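Side-chain contacts in UPF0141 protein yjdB (Campylobacter jejuni subsp. jejuni HB93-13, PDB 4TN0), which probably transfers phosphoethanolamine onto its acceptors in the periplasm through a zinc-binding domain of the alkaline phosphatase-like fold: residues N32-L35 / N41-N44; N44-K49 / S167-F172; K48-V53 / L203-I208. All coordinates share one frame; numbering follows the deposited sequence.

How the contacts relate
All three contacts hold down the long loop between strands 18-24 and 53-59 of the alkaline phosphatase-like domain, on the same side of its centre. Contact 1 is buried and polar: the loop folds on itself through hydroxyls, an amide and backbone groups. Contact 2 lies at the surface, where residues 44-49 meet the 167-172 loop through aromatic rings and a lysine. Contact 3 is partly buried and mostly van der Waals, setting residues 48-53 against helix 186-211. Contacts 1 and 2 share Asn44, contacts 2 and 3 share Lys48 and Lys49, and a salt bridge from Asp42 OD1 to Lys48 NZ ties the first contact to the other two.

Contact 1: N32-L35 / N41-N44; sequences NYSL and NDTN
Asn44 and Ser34 carry most of this contact, in which the irregular loop between strands 18-24 and 53-59 of the alkaline phosphatase-like fold closes on itself, its second segment bent by an inverse gamma turn centred on Asp42. The amide of Asn44 reaches back to the other segment, and its OD1 accepts the backbone N of Leu35 at 2.7 Å in a nearly straight bond (176°), the donor tilted 21° from the carbonyl plane. Its ND2 passes obliquely by CD2 of the Tyr33 ring and bonds to Asp201 of helix 186-211. An amide suits this place because one flat group can accept on one branch and donate on the other. The side chains of Leu35 and Asn44 cross at about a right angle, with Leu35 CG 3.4 Å from Asn44 CB.

Ser34 is equally versatile. Its OG sits between its own backbone N and carbonyl carbon (chi1 53°), where it meets Asp42 OD1 at 2.6 Å as donor and receives the backbone N of Asn44 at 2.8 Å as acceptor. Lys48 forms a salt bridge with the same Asp42 oxygen, which would probably favour the ionised carboxylate.

Thr43, itself buried, works in the same two-way manner, using one small hydroxyl to serve two backbone groups. Its OG1 donates to Asn32 O at 2.8 Å and accepts the backbone N of Ser34 at 3.1 Å.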
ATOM      1  N   ASN A  32     -11.247   9.453   3.758  1.00 42.45           N
ATOM      2  CA  ASN A  32     -11.620  10.112   2.501  1.00 45.03           C
ATOM      3  C   ASN A  32     -11.773   9.108   1.363  1.00 45.20           C
ATOM      4  O   ASN A  32     -11.621   9.440   0.198  1.00 44.80           O
ATOM      5  CB  ASN A  32     -10.609  11.185   2.119  1.00 39.80           C
ATOM      6  CG  ASN A  32     -10.706  12.420   2.991  1.00 39.15           C
ATOM      7  OD1 ASN A  32     -10.708  12.337   4.218  1.00 43.70           O
ATOM      8  ND2 ASN A  32     -10.784  13.573   2.360  1.00 36.08           N
ATOM      9  N   TYR A  33     -12.034   7.861   1.722  1.00 47.75           N
ATOM     10  CA  TYR A  33     -12.320   6.822   0.748  1.00 47.55           C
ATOM     11  C   TYR A  33     -13.838   6.620   0.639  1.00 52.02           C
ATOM     12  O   TYR A  33     -14.530   6.415   1.641  1.00 48.09           O
ATOM     13  CB  TYR A  33     -11.573   5.529   1.119  1.00 42.22           C
ATOM     14  CG  TYR A  33     -10.167   5.546   0.570  1.00 41.75           C
ATOM     15  CD1 TYR A  33      -9.235   6.473   1.030  1.00 37.18           C
ATOM     16  CD2 TYR A  33      -9.777   4.665  -0.447  1.00 43.45           C
ATOM     17  CE1 TYR A  33      -7.952   6.525   0.505  1.00 37.32           C
ATOM     18  CE2 TYR A  33      -8.489   4.700  -0.979  1.00 35.75           C
ATOM     19  CZ  TYR A  33      -7.586   5.646  -0.503  1.00 39.31           C
ATOM     20  OH  TYR A  33      -6.313   5.708  -1.007  1.00 41.09           O
ATOM     21  N   SER A  34     -14.369   6.802  -0.567  1.00 49.60           N
ATOM     22  CA  SER A  34     -15.799   6.602  -0.785  1.00 53.38           C
ATOM     23  C   SER A  34     -16.164   5.110  -0.703  1.00 55.31           C
ATOM     24  O   SER A  34     -17.306   4.761  -0.407  1.00 58.87           O
ATOM     25  CB  SER A  34     -16.234   7.214  -2.120  1.00 52.26           C
ATOM     26  OG  SER A  34     -15.440   6.738  -3.200  1.00 56.26           O
ATOM     27  N   LEU A  35     -15.184   4.239  -0.952  1.00 50.39           N
ATOM     28  CA  LEU A  35     -15.324   2.792  -0.734  1.00 50.98           C
ATOM     29  C   LEU A  35     -15.709   2.485   0.706  1.00 54.46           C
ATOM     30  O   LEU A  35     -16.244   1.414   1.008  1.00 62.05           O
ATOM     31  CB  LEU A  35     -14.019   2.059  -1.095  1.00 48.25           C
ATOM     32  CG  LEU A  35     -13.781   1.720  -2.577  1.00 48.43           C
ATOM     33  CD1 LEU A  35     -12.303   1.441  -2.882  1.00 38.80           C
ATOM     34  CD2 LEU A  35     -14.641   0.556  -3.044  1.00 51.08           C
ATOM     35  N   ASN A  41     -16.753  13.716  -1.886  1.00 52.20           N
ATOM     36  CA  ASN A  41     -16.293  13.427  -3.250  1.00 54.69           C
ATOM     37  C   ASN A  41     -16.110  11.924  -3.457  1.00 51.10           C
ATOM     38  O   ASN A  41     -15.627  11.236  -2.566  1.00 50.26           O
ATOM     39  CB  ASN A  41     -14.985  14.172  -3.564  1.00 48.81           C
ATOM     40  CG  ASN A  41     -15.132  15.683  -3.440  1.00 48.88           C
ATOM     41  OD1 ASN A  41     -16.159  16.243  -3.814  1.00 51.86           O
ATOM     42  ND2 ASN A  41     -14.100  16.349  -2.929  1.00 43.25           N
ATOM     43  N   ASP A  42     -16.541  11.409  -4.607  1.00 54.49           N
ATOM     44  CA  ASP A  42     -16.422   9.976  -4.898  1.00 54.02           C
ATOM     45  C   ASP A  42     -15.001   9.611  -5.319  1.00 54.19           C
ATOM     46  O   ASP A  42     -14.723   9.407  -6.510  1.00 55.83           O
ATOM     47  CB  ASP A  42     -17.406   9.543  -5.989  1.00 55.92           C
ATOM     48  CG  ASP A  42     -17.393   8.037  -6.218  1.00 65.23           C
ATOM     49  OD1 ASP A  42     -16.908   7.304  -5.329  1.00 64.51           O
ATOM     50  OD2 ASP A  42     -17.835   7.583  -7.296  1.00 71.65           O
ATOM     51  N   THR A  43     -14.111   9.506  -4.337  1.00 51.92           N
ATOM     52  CA  THR A  43     -12.684   9.273  -4.583  1.00 52.55           C
ATOM     53  C   THR A  43     -12.373   7.899  -5.184  1.00 50.49           C
ATOM     54  O   THR A  43     -11.314   7.692  -5.783  1.00 44.83           O
ATOM     55  CB  THR A  43     -11.880   9.411  -3.293  1.00 44.36           C
ATOM     56  OG1 THR A  43     -12.459   8.569  -2.291  1.00 47.10           O
ATOM     57  CG2 THR A  43     -11.883  10.854  -2.816  1.00 42.66           C
ATOM     58  N   ASN A  44     -13.281   6.953  -4.992  1.00 51.65           N
ATOM     59  CA  ASN A  44     -13.050   5.592  -5.453  1.00 56.49           C
ATOM     60  C   ASN A  44     -13.888   5.195  -6.666  1.00 59.65           C
ATOM     61  O   ASN A  44     -14.322   4.054  -6.791  1.00 63.10           O
ATOM     62  CB  ASN A  44     -13.292   4.642  -4.298  1.00 51.76           C
ATOM     63  CG  ASN A  44     -12.379   4.921  -3.133  1.00 43.81           C
ATOM     64  OD1 ASN A  44     -12.830   5.129  -2.010  1.00 47.49           O
ATOM     65  ND2 ASN A  44     -11.083   4.909  -3.391  1.00 44.17           N
TER

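Contact 2: N44-K49 / S167-F172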
ATOM      1  N   ASN A  44     -13.281   6.953  -4.992  1.00 51.65           N
ATOM      2  CA  ASN A  44     -13.050   5.592  -5.453  1.00 56.49           C
ATOM      3  C   ASN A  44     -13.888   5.195  -6.666  1.00 59.65           C
ATOM      4  O   ASN A  44     -14.322   4.054  -6.791  1.00 63.10           O
ATOM      5  CB  ASN A  44     -13.292   4.642  -4.298  1.00 51.76           C
ATOM      6  CG  ASN A  44     -12.379   4.921  -3.133  1.00 43.81           C
ATOM      7  OD1 ASN A  44     -12.830   5.129  -2.010  1.00 47.49           O
ATOM      8  ND2 ASN A  44     -11.083   4.909  -3.391  1.00 44.17           N
ATOM      9  N   PHE A  45     -14.121   6.170  -7.537  1.00 63.92           N
ATOM     10  CA  PHE A  45     -14.878   6.011  -8.775  1.00 60.94           C
ATOM     11  C   PHE A  45     -14.405   4.852  -9.670  1.00 64.70           C
ATOM     12  O   PHE A  45     -15.223   4.150 -10.260  1.00 66.37           O
ATOM     13  CB  PHE A  45     -14.808   7.317  -9.549  1.00 59.21           C
ATOM     14  CG  PHE A  45     -15.481   7.276 -10.879  1.00 61.45           C
ATOM     15  CD1 PHE A  45     -16.856   7.425 -10.972  1.00 59.69           C
ATOM     16  CD2 PHE A  45     -14.743   7.102 -12.041  1.00 63.45           C
ATOM     17  CE1 PHE A  45     -17.486   7.404 -12.201  1.00 57.35           C
ATOM     18  CE2 PHE A  45     -15.368   7.073 -13.276  1.00 63.75           C
ATOM     19  CZ  PHE A  45     -16.745   7.223 -13.353  1.00 64.75           C
ATOM     20  N   TYR A  46     -13.096   4.645  -9.768  1.00 60.10           N
ATOM     21  CA  TYR A  46     -12.571   3.649 -10.698  1.00 59.12           C
ATOM     22  C   TYR A  46     -12.539   2.210 -10.174  1.00 61.07           C
ATOM     23  O   TYR A  46     -13.009   1.295 -10.859  1.00 61.76           O
ATOM     24  CB  TYR A  46     -11.177   4.063 -11.143  1.00 56.97           C
ATOM     25  CG  TYR A  46     -11.201   5.337 -11.936  1.00 60.87           C
ATOM     26  CD1 TYR A  46     -11.007   6.566 -11.318  1.00 58.97           C
ATOM     27  CD2 TYR A  46     -11.457   5.319 -13.302  1.00 58.92           C
ATOM     28  CE1 TYR A  46     -11.047   7.740 -12.045  1.00 60.43           C
ATOM     29  CE2 TYR A  46     -11.493   6.492 -14.046  1.00 57.62           C
ATOM     30  CZ  TYR A  46     -11.290   7.701 -13.414  1.00 64.61           C
ATOM     31  OH  TYR A  46     -11.330   8.873 -14.141  1.00 60.37           O
ATOM     32  N   THR A  47     -11.977   1.998  -8.987  1.00 62.38           N
ATOM     33  CA  THR A  47     -11.901   0.645  -8.435  1.00 60.39           C
ATOM     34  C   THR A  47     -13.269   0.178  -7.913  1.00 62.38           C
ATOM     35  O   THR A  47     -13.446  -1.010  -7.633  1.00 63.53           O
ATOM     36  CB  THR A  47     -10.817   0.503  -7.325  1.00 50.58           C
ATOM     37  OG1 THR A  47     -11.033   1.458  -6.291  1.00 52.61           O
ATOM     38  CG2 THR A  47      -9.430   0.712  -7.901  1.00 52.05           C
ATOM     39  N   LYS A  48     -14.232   1.093  -7.775  1.00 61.94           N
ATOM     40  CA  LYS A  48     -15.601   0.671  -7.455  1.00 65.35           C
ATOM     41  C   LYS A  48     -16.156  -0.213  -8.568  1.00 67.23           C
ATOM     42  O   LYS A  48     -16.954  -1.114  -8.320  1.00 66.31           O
ATOM     43  CB  LYS A  48     -16.549   1.859  -7.245  1.00 60.11           C
ATOM     44  CG  LYS A  48     -16.721   2.312  -5.803  1.00 64.26           C
ATOM     45  CD  LYS A  48     -17.599   3.584  -5.711  1.00 65.77           C
ATOM     46  CE  LYS A  48     -17.853   4.000  -4.266  1.00 59.22           C
ATOM     47  NZ  LYS A  48     -18.813   5.142  -4.131  1.00 61.81           N
ATOM     48  N   LYS A  49     -15.740   0.068  -9.799  1.00 70.36           N
ATOM     49  CA  LYS A  49     -16.210  -0.672 -10.963  1.00 67.49           C
ATOM     50  C   LYS A  49     -15.561  -2.053 -11.065  1.00 67.92           C
ATOM     51  O   LYS A  49     -16.007  -2.899 -11.836  1.00 67.53           O
ATOM     52  CB  LYS A  49     -15.977   0.151 -12.232  1.00 58.90           C
ATOM     53  CG  LYS A  49     -16.786   1.449 -12.187  1.00 63.69           C
ATOM     54  CD  LYS A  49     -16.666   2.303 -13.434  1.00 63.67           C
ATOM     55  CE  LYS A  49     -17.377   3.655 -13.236  1.00 66.92           C
ATOM     56  NZ  LYS A  49     -17.662   4.373 -14.521  1.00 63.22           N
ATOM     57  N   SER A 167      -3.851  17.230 -15.000  1.00 41.38           N
ATOM     58  CA  SER A 167      -5.065  18.052 -15.099  1.00 41.17           C
ATOM     59  C   SER A 167      -6.296  17.198 -15.355  1.00 44.69           C
ATOM     60  O   SER A 167      -7.399  17.542 -14.944  1.00 41.19           O
ATOM     61  CB  SER A 167      -4.913  19.146 -16.178  1.00 46.94           C
ATOM     62  OG  SER A 167      -4.850  18.633 -17.506  1.00 52.88           O
ATOM     63  N   GLU A 168      -6.099  16.051 -15.994  1.00 49.79           N
ATOM     64  CA  GLU A 168      -7.223  15.195 -16.337  1.00 50.42           C
ATOM     65  C   GLU A 168      -7.929  14.639 -15.094  1.00 50.83           C
ATOM     66  O   GLU A 168      -9.069  14.165 -15.192  1.00 50.92           O
ATOM     67  CB  GLU A 168      -6.744  14.037 -17.229  1.00 54.67           C
ATOM     68  CG  GLU A 168      -6.156  14.486 -18.594  1.00 60.23           C
ATOM     69  CD  GLU A 168      -4.677  14.916 -18.528  1.00 57.80           C
ATOM     70  OE1 GLU A 168      -4.029  14.685 -17.492  1.00 60.38           O
ATOM     71  OE2 GLU A 168      -4.150  15.469 -19.517  1.00 61.14           O
ATOM     72  N   PHE A 169      -7.293  14.749 -13.920  1.00 53.81           N
ATOM     73  CA  PHE A 169      -7.897  14.248 -12.671  1.00 47.25           C
ATOM     74  C   PHE A 169      -8.120  15.356 -11.643  1.00 47.08           C
ATOM     75  O   PHE A 169      -8.333  15.085 -10.465  1.00 53.63           O
ATOM     76  CB  PHE A 169      -7.045  13.113 -12.080  1.00 48.78           C
ATOM     77  CG  PHE A 169      -7.028  11.877 -12.942  1.00 46.12           C
ATOM     78  CD1 PHE A 169      -8.104  11.002 -12.945  1.00 52.92           C
ATOM     79  CD2 PHE A 169      -5.967  11.627 -13.793  1.00 45.55           C
ATOM     80  CE1 PHE A 169      -8.110   9.881 -13.763  1.00 49.36           C
ATOM     81  CE2 PHE A 169      -5.964  10.513 -14.612  1.00 46.23           C
ATOM     82  CZ  PHE A 169      -7.037   9.641 -14.598  1.00 50.31           C
ATOM     83  N   LYS A 170      -8.088  16.601 -12.102  1.00 48.63           N
ATOM     84  CA  LYS A 170      -8.512  17.751 -11.308  1.00 43.15           C
ATOM     85  C   LYS A 170     -10.025  17.773 -11.349  1.00 41.99           C
ATOM     86  O   LYS A 170     -10.617  18.687 -11.891  1.00 47.66           O
ATOM     87  CB  LYS A 170      -7.915  19.051 -11.884  1.00 37.91           C
ATOM     88  CG  LYS A 170      -8.078  20.336 -11.044  1.00 40.78           C
ATOM     89  CD  LYS A 170      -7.297  21.522 -11.673  1.00 35.93           C
ATOM     90  CE  LYS A 170      -7.560  22.812 -10.910  1.00 49.54           C
ATOM     91  NZ  LYS A 170      -6.669  23.947 -11.305  1.00 52.29           N
ATOM     92  N   LYS A 171     -10.655  16.753 -10.782  1.00 42.39           N
ATOM     93  CA  LYS A 171     -12.092  16.565 -10.946  1.00 41.34           C
ATOM     94  C   LYS A 171     -12.890  17.291  -9.874  1.00 42.90           C
ATOM     95  O   LYS A 171     -14.044  17.648 -10.097  1.00 50.03           O
ATOM     96  CB  LYS A 171     -12.423  15.061 -10.973  1.00 47.64           C
ATOM     97  CG  LYS A 171     -13.881  14.699 -11.292  1.00 46.24           C
ATOM     98  CD  LYS A 171     -13.959  13.290 -11.901  1.00 54.29           C
ATOM     99  CE  LYS A 171     -15.324  12.624 -11.715  1.00 51.85           C
ATOM    100  NZ  LYS A 171     -15.252  11.151 -11.952  1.00 53.38           N
ATOM    101  N   PHE A 172     -12.282  17.504  -8.708  1.00 46.27           N
ATOM    102  CA  PHE A 172     -12.952  18.179  -7.593  1.00 43.33           C
ATOM    103  C   PHE A 172     -12.429  19.618  -7.426  1.00 41.74           C
ATOM    104  O   PHE A 172     -11.225  19.832  -7.269  1.00 40.54           O
ATOM    105  CB  PHE A 172     -12.777  17.370  -6.309  1.00 41.77           C
ATOM    106  CG  PHE A 172     -13.125  15.907  -6.458  1.00 46.85           C
ATOM    107  CD1 PHE A 172     -14.353  15.524  -6.975  1.00 46.78           C
ATOM    108  CD2 PHE A 172     -12.225  14.916  -6.076  1.00 46.03           C
ATOM    109  CE1 PHE A 172     -14.685  14.179  -7.111  1.00 49.99           C
ATOM    110  CE2 PHE A 172     -12.547  13.559  -6.208  1.00 50.09           C
ATOM    111  CZ  PHE A 172     -13.775  13.190  -6.725  1.00 50.34           C
TER
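Lys171 points its CG away from its own backbone N (chi1 -174°) and stays extended beyond it, which carries NZ across to the Phe45 ring, itself swung out with CG anti to the backbone N (chi1 177°). The result is a cation-pi contact between two surface loops of the alkaline phosphatase-like domain, one following strand 18-24 and the other preceding helix 186-211. The ammonium stands over the face of Phe45, 4.0 Å from the ring centroid and only 9° off the normal, so the charge looks straight down on the electron-rich ring. Lysine suits this spot because its long chain spans the gap between loops whose backbones stay well apart, the nearest CA atoms, of Phe45 and Lys171, being 11.1 Å from each other.

The opposite face of Phe45 is met by CE of Lys49, offset toward the rim, so the last methylene of a second lysine lies against the ring. Phe45 in turn touches its neighbour: its CD2 lies over the centre of the Tyr46 ring, 3.6 Å above the plane, so the two neighbouring aromatic side chains pack on each other.

Tyr46 then reaches the second loop. Both it and Phe169 also meet Tyr202 of helix 186-211, an aromatic cluster in which large flat side chains bridge loop to helix. Across the contact, the phenol oxygen approaches Phe169 at its edge, near the ring plane, with Tyr46 OH 3.4 Å from Phe169 CE1.

Contact 3: K48-V53 / L203-I208; sequences KKDNVV and LLSEII
Asp50 and Ile208 approach from opposite directions, the carboxylate of one coming up against the branched side chain of the other. They join the loop that leads into strand 53-59 to helix 186-211, which packs on the mixed sheet of the alkaline phosphatase-like fold. On the helix, Ser205 and Ile208 lie about one turn apart, and both turn their side chains to the loop.

Asp50 lays its CB and carboxylate against the isoleucine: Ile208 CD1 is 3.8 Å from Asp50 CB and 3.7 Å from Asp50 OD2. CG2, the other branch of Ile208, lies 4.0 Å from Asp50 CG, so both branches of the isoleucine touch the acid, by van der Waals contact. The position of Asp50 is partly exposed, which suits a charged end more readily than the buried interior would.

Val52 follows on the sheet side and is buried. Its side chain and that of Ile208 cross at a slant, with Val52 CG1 3.7 Å from Ile208 CD1, and it also touches Ile256 of strand 252-259. Two beta-branched residues suit this corner, since they fill it with methyls and present no polar atoms.

Ser205 meets the acid through carbon, while its hydroxyl, at chi1 78°, hydrogen-bonds to Tyr202 O about one turn earlier in the helix. The serine methylene is what meets Asp50, with Ser205 CB 3.3 Å from Asp50 OD2.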
ATOM      1  N   LYS A  48     -14.232   1.093  -7.775  1.00 61.94           N
ATOM      2  CA  LYS A  48     -15.601   0.671  -7.455  1.00 65.35           C
ATOM      3  C   LYS A  48     -16.156  -0.213  -8.568  1.00 67.23           C
ATOM      4  O   LYS A  48     -16.954  -1.114  -8.320  1.00 66.31           O
ATOM      5  CB  LYS A  48     -16.549   1.859  -7.245  1.00 60.11           C
ATOM      6  CG  LYS A  48     -16.721   2.312  -5.803  1.00 64.26           C
ATOM      7  CD  LYS A  48     -17.599   3.584  -5.711  1.00 65.77           C
ATOM      8  CE  LYS A  48     -17.853   4.000  -4.266  1.00 59.22           C
ATOM      9  NZ  LYS A  48     -18.813   5.142  -4.131  1.00 61.81           N
ATOM     10  N   LYS A  49     -15.740   0.068  -9.799  1.00 70.36           N
ATOM     11  CA  LYS A  49     -16.210  -0.672 -10.963  1.00 67.49           C
ATOM     12  C   LYS A  49     -15.561  -2.053 -11.065  1.00 67.92           C
ATOM     13  O   LYS A  49     -16.007  -2.899 -11.836  1.00 67.53           O
ATOM     14  CB  LYS A  49     -15.977   0.151 -12.232  1.00 58.90           C
ATOM     15  CG  LYS A  49     -16.786   1.449 -12.187  1.00 63.69           C
ATOM     16  CD  LYS A  49     -16.666   2.303 -13.434  1.00 63.67           C
ATOM     17  CE  LYS A  49     -17.377   3.655 -13.236  1.00 66.92           C
ATOM     18  NZ  LYS A  49     -17.662   4.373 -14.521  1.00 63.22           N
ATOM     19  N   ASP A  50     -14.525  -2.291 -10.270  1.00 65.93           N
ATOM     20  CA  ASP A  50     -13.870  -3.587 -10.283  1.00 64.26           C
ATOM     21  C   ASP A  50     -14.257  -4.374  -9.040  1.00 64.45           C
ATOM     22  O   ASP A  50     -13.718  -5.454  -8.787  1.00 63.50           O
ATOM     23  CB  ASP A  50     -12.352  -3.416 -10.361  1.00 62.52           C
ATOM     24  CG  ASP A  50     -11.906  -2.764 -11.656  1.00 65.00           C
ATOM     25  OD1 ASP A  50     -12.390  -3.187 -12.726  1.00 70.88           O
ATOM     26  OD2 ASP A  50     -11.075  -1.830 -11.610  1.00 65.80           O
ATOM     27  N   ASN A  51     -15.214  -3.828  -8.287  1.00 64.34           N
ATOM     28  CA  ASN A  51     -15.720  -4.436  -7.051  1.00 64.14           C
ATOM     29  C   ASN A  51     -14.618  -4.907  -6.087  1.00 69.16           C
ATOM     30  O   ASN A  51     -14.697  -5.994  -5.506  1.00 63.78           O
ATOM     31  CB  ASN A  51     -16.661  -5.592  -7.391  1.00 70.61           C
ATOM     32  CG  ASN A  51     -17.792  -5.160  -8.310  1.00 77.01           C
ATOM     33  OD1 ASN A  51     -18.713  -4.457  -7.883  1.00 75.98           O
ATOM     34  ND2 ASN A  51     -17.724  -5.569  -9.580  1.00 70.11           N
ATOM     35  N   VAL A  52     -13.580  -4.084  -5.957  1.00 64.62           N
ATOM     36  CA  VAL A  52     -12.461  -4.358  -5.070  1.00 56.19           C
ATOM     37  C   VAL A  52     -12.940  -4.508  -3.629  1.00 55.19           C
ATOM     38  O   VAL A  52     -14.006  -4.003  -3.278  1.00 53.97           O
ATOM     39  CB  VAL A  52     -11.405  -3.240  -5.165  1.00 58.11           C
ATOM     40  CG1 VAL A  52     -10.896  -3.117  -6.591  1.00 53.70           C
ATOM     41  CG2 VAL A  52     -11.975  -1.900  -4.691  1.00 56.60           C
ATOM     42  N   VAL A  53     -12.170  -5.225  -2.808  1.00 57.48           N
ATOM     43  CA  VAL A  53     -12.475  -5.345  -1.381  1.00 57.47           C
ATOM     44  C   VAL A  53     -11.766  -4.234  -0.606  1.00 57.29           C
ATOM     45  O   VAL A  53     -10.562  -4.020  -0.782  1.00 54.14           O
ATOM     46  CB  VAL A  53     -12.052  -6.720  -0.807  1.00 56.47           C
ATOM     47  CG1 VAL A  53     -12.286  -6.769   0.686  1.00 57.63           C
ATOM     48  CG2 VAL A  53     -12.812  -7.839  -1.483  1.00 64.88           C
ATOM     49  N   LEU A 203      -5.149   4.697 -11.125  1.00 51.98           N
ATOM     50  CA  LEU A 203      -3.948   3.914 -11.362  1.00 48.16           C
ATOM     51  C   LEU A 203      -4.108   2.488 -10.844  1.00 56.06           C
ATOM     52  O   LEU A 203      -3.549   1.537 -11.415  1.00 55.34           O
ATOM     53  CB  LEU A 203      -2.754   4.577 -10.710  1.00 42.01           C
ATOM     54  CG  LEU A 203      -2.276   5.871 -11.347  1.00 46.07           C
ATOM     55  CD1 LEU A 203      -1.005   6.284 -10.663  1.00 34.52           C
ATOM     56  CD2 LEU A 203      -2.064   5.720 -12.865  1.00 44.39           C
ATOM     57  N   LEU A 204      -4.840   2.337  -9.745  1.00 52.62           N
ATOM     58  CA  LEU A 204      -5.139   0.994  -9.259  1.00 56.17           C
ATOM     59  C   LEU A 204      -5.950   0.228 -10.288  1.00 54.11           C
ATOM     60  O   LEU A 204      -5.600  -0.898 -10.628  1.00 58.62           O
ATOM     61  CB  LEU A 204      -5.870   1.035  -7.908  1.00 54.54           C
ATOM     62  CG  LEU A 204      -5.018   0.962  -6.635  1.00 51.67           C
ATOM     63  CD1 LEU A 204      -3.869   1.942  -6.608  1.00 54.55           C
ATOM     64  CD2 LEU A 204      -5.886   1.049  -5.377  1.00 46.13           C
ATOM     65  N   SER A 205      -7.000   0.834 -10.828  1.00 52.56           N
ATOM     66  CA  SER A 205      -7.830   0.087 -11.763  1.00 57.29           C
ATOM     67  C   SER A 205      -7.083  -0.158 -13.084  1.00 57.44           C
ATOM     68  O   SER A 205      -7.346  -1.147 -13.754  1.00 63.18           O
ATOM     69  CB  SER A 205      -9.179   0.784 -11.983  1.00 53.35           C
ATOM     70  OG  SER A 205      -9.066   1.882 -12.856  1.00 61.75           O
ATOM     71  N   GLU A 206      -6.147   0.715 -13.447  1.00 57.40           N
ATOM     72  CA  GLU A 206      -5.267   0.461 -14.592  1.00 53.67           C
ATOM     73  C   GLU A 206      -4.362  -0.736 -14.336  1.00 57.00           C
ATOM     74  O   GLU A 206      -4.008  -1.468 -15.261  1.00 60.16           O
ATOM     75  CB  GLU A 206      -4.424   1.688 -14.921  1.00 50.44           C
ATOM     76  CG  GLU A 206      -5.204   2.791 -15.629  1.00 59.04           C
ATOM     77  CD  GLU A 206      -5.700   2.403 -17.022  1.00 55.42           C
ATOM     78  OE1 GLU A 206      -4.846   2.215 -17.914  1.00 55.35           O
ATOM     79  OE2 GLU A 206      -6.935   2.313 -17.223  1.00 52.14           O
ATOM     80  N   ILE A 207      -3.967  -0.915 -13.082  1.00 58.70           N
ATOM     81  CA  ILE A 207      -3.167  -2.072 -12.697  1.00 60.35           C
ATOM     82  C   ILE A 207      -4.013  -3.337 -12.817  1.00 61.59           C
ATOM     83  O   ILE A 207      -3.582  -4.318 -13.408  1.00 59.76           O
ATOM     84  CB  ILE A 207      -2.615  -1.918 -11.264  1.00 58.43           C
ATOM     85  CG1 ILE A 207      -1.389  -1.005 -11.290  1.00 53.96           C
ATOM     86  CG2 ILE A 207      -2.230  -3.284 -10.653  1.00 56.65           C
ATOM     87  CD1 ILE A 207      -0.952  -0.558  -9.919  1.00 52.68           C
ATOM     88  N   ILE A 208      -5.229  -3.285 -12.284  1.00 59.07           N
ATOM     89  CA  ILE A 208      -6.189  -4.369 -12.417  1.00 57.85           C
ATOM     90  C   ILE A 208      -6.431  -4.680 -13.895  1.00 66.07           C
ATOM     91  O   ILE A 208      -6.499  -5.843 -14.302  1.00 68.24           O
ATOM     92  CB  ILE A 208      -7.536  -4.003 -11.737  1.00 56.80           C
ATOM     93  CG1 ILE A 208      -7.378  -3.916 -10.221  1.00 56.45           C
ATOM     94  CG2 ILE A 208      -8.619  -5.009 -12.058  1.00 61.36           C
ATOM     95  CD1 ILE A 208      -8.667  -3.624  -9.504  1.00 54.83           C
TER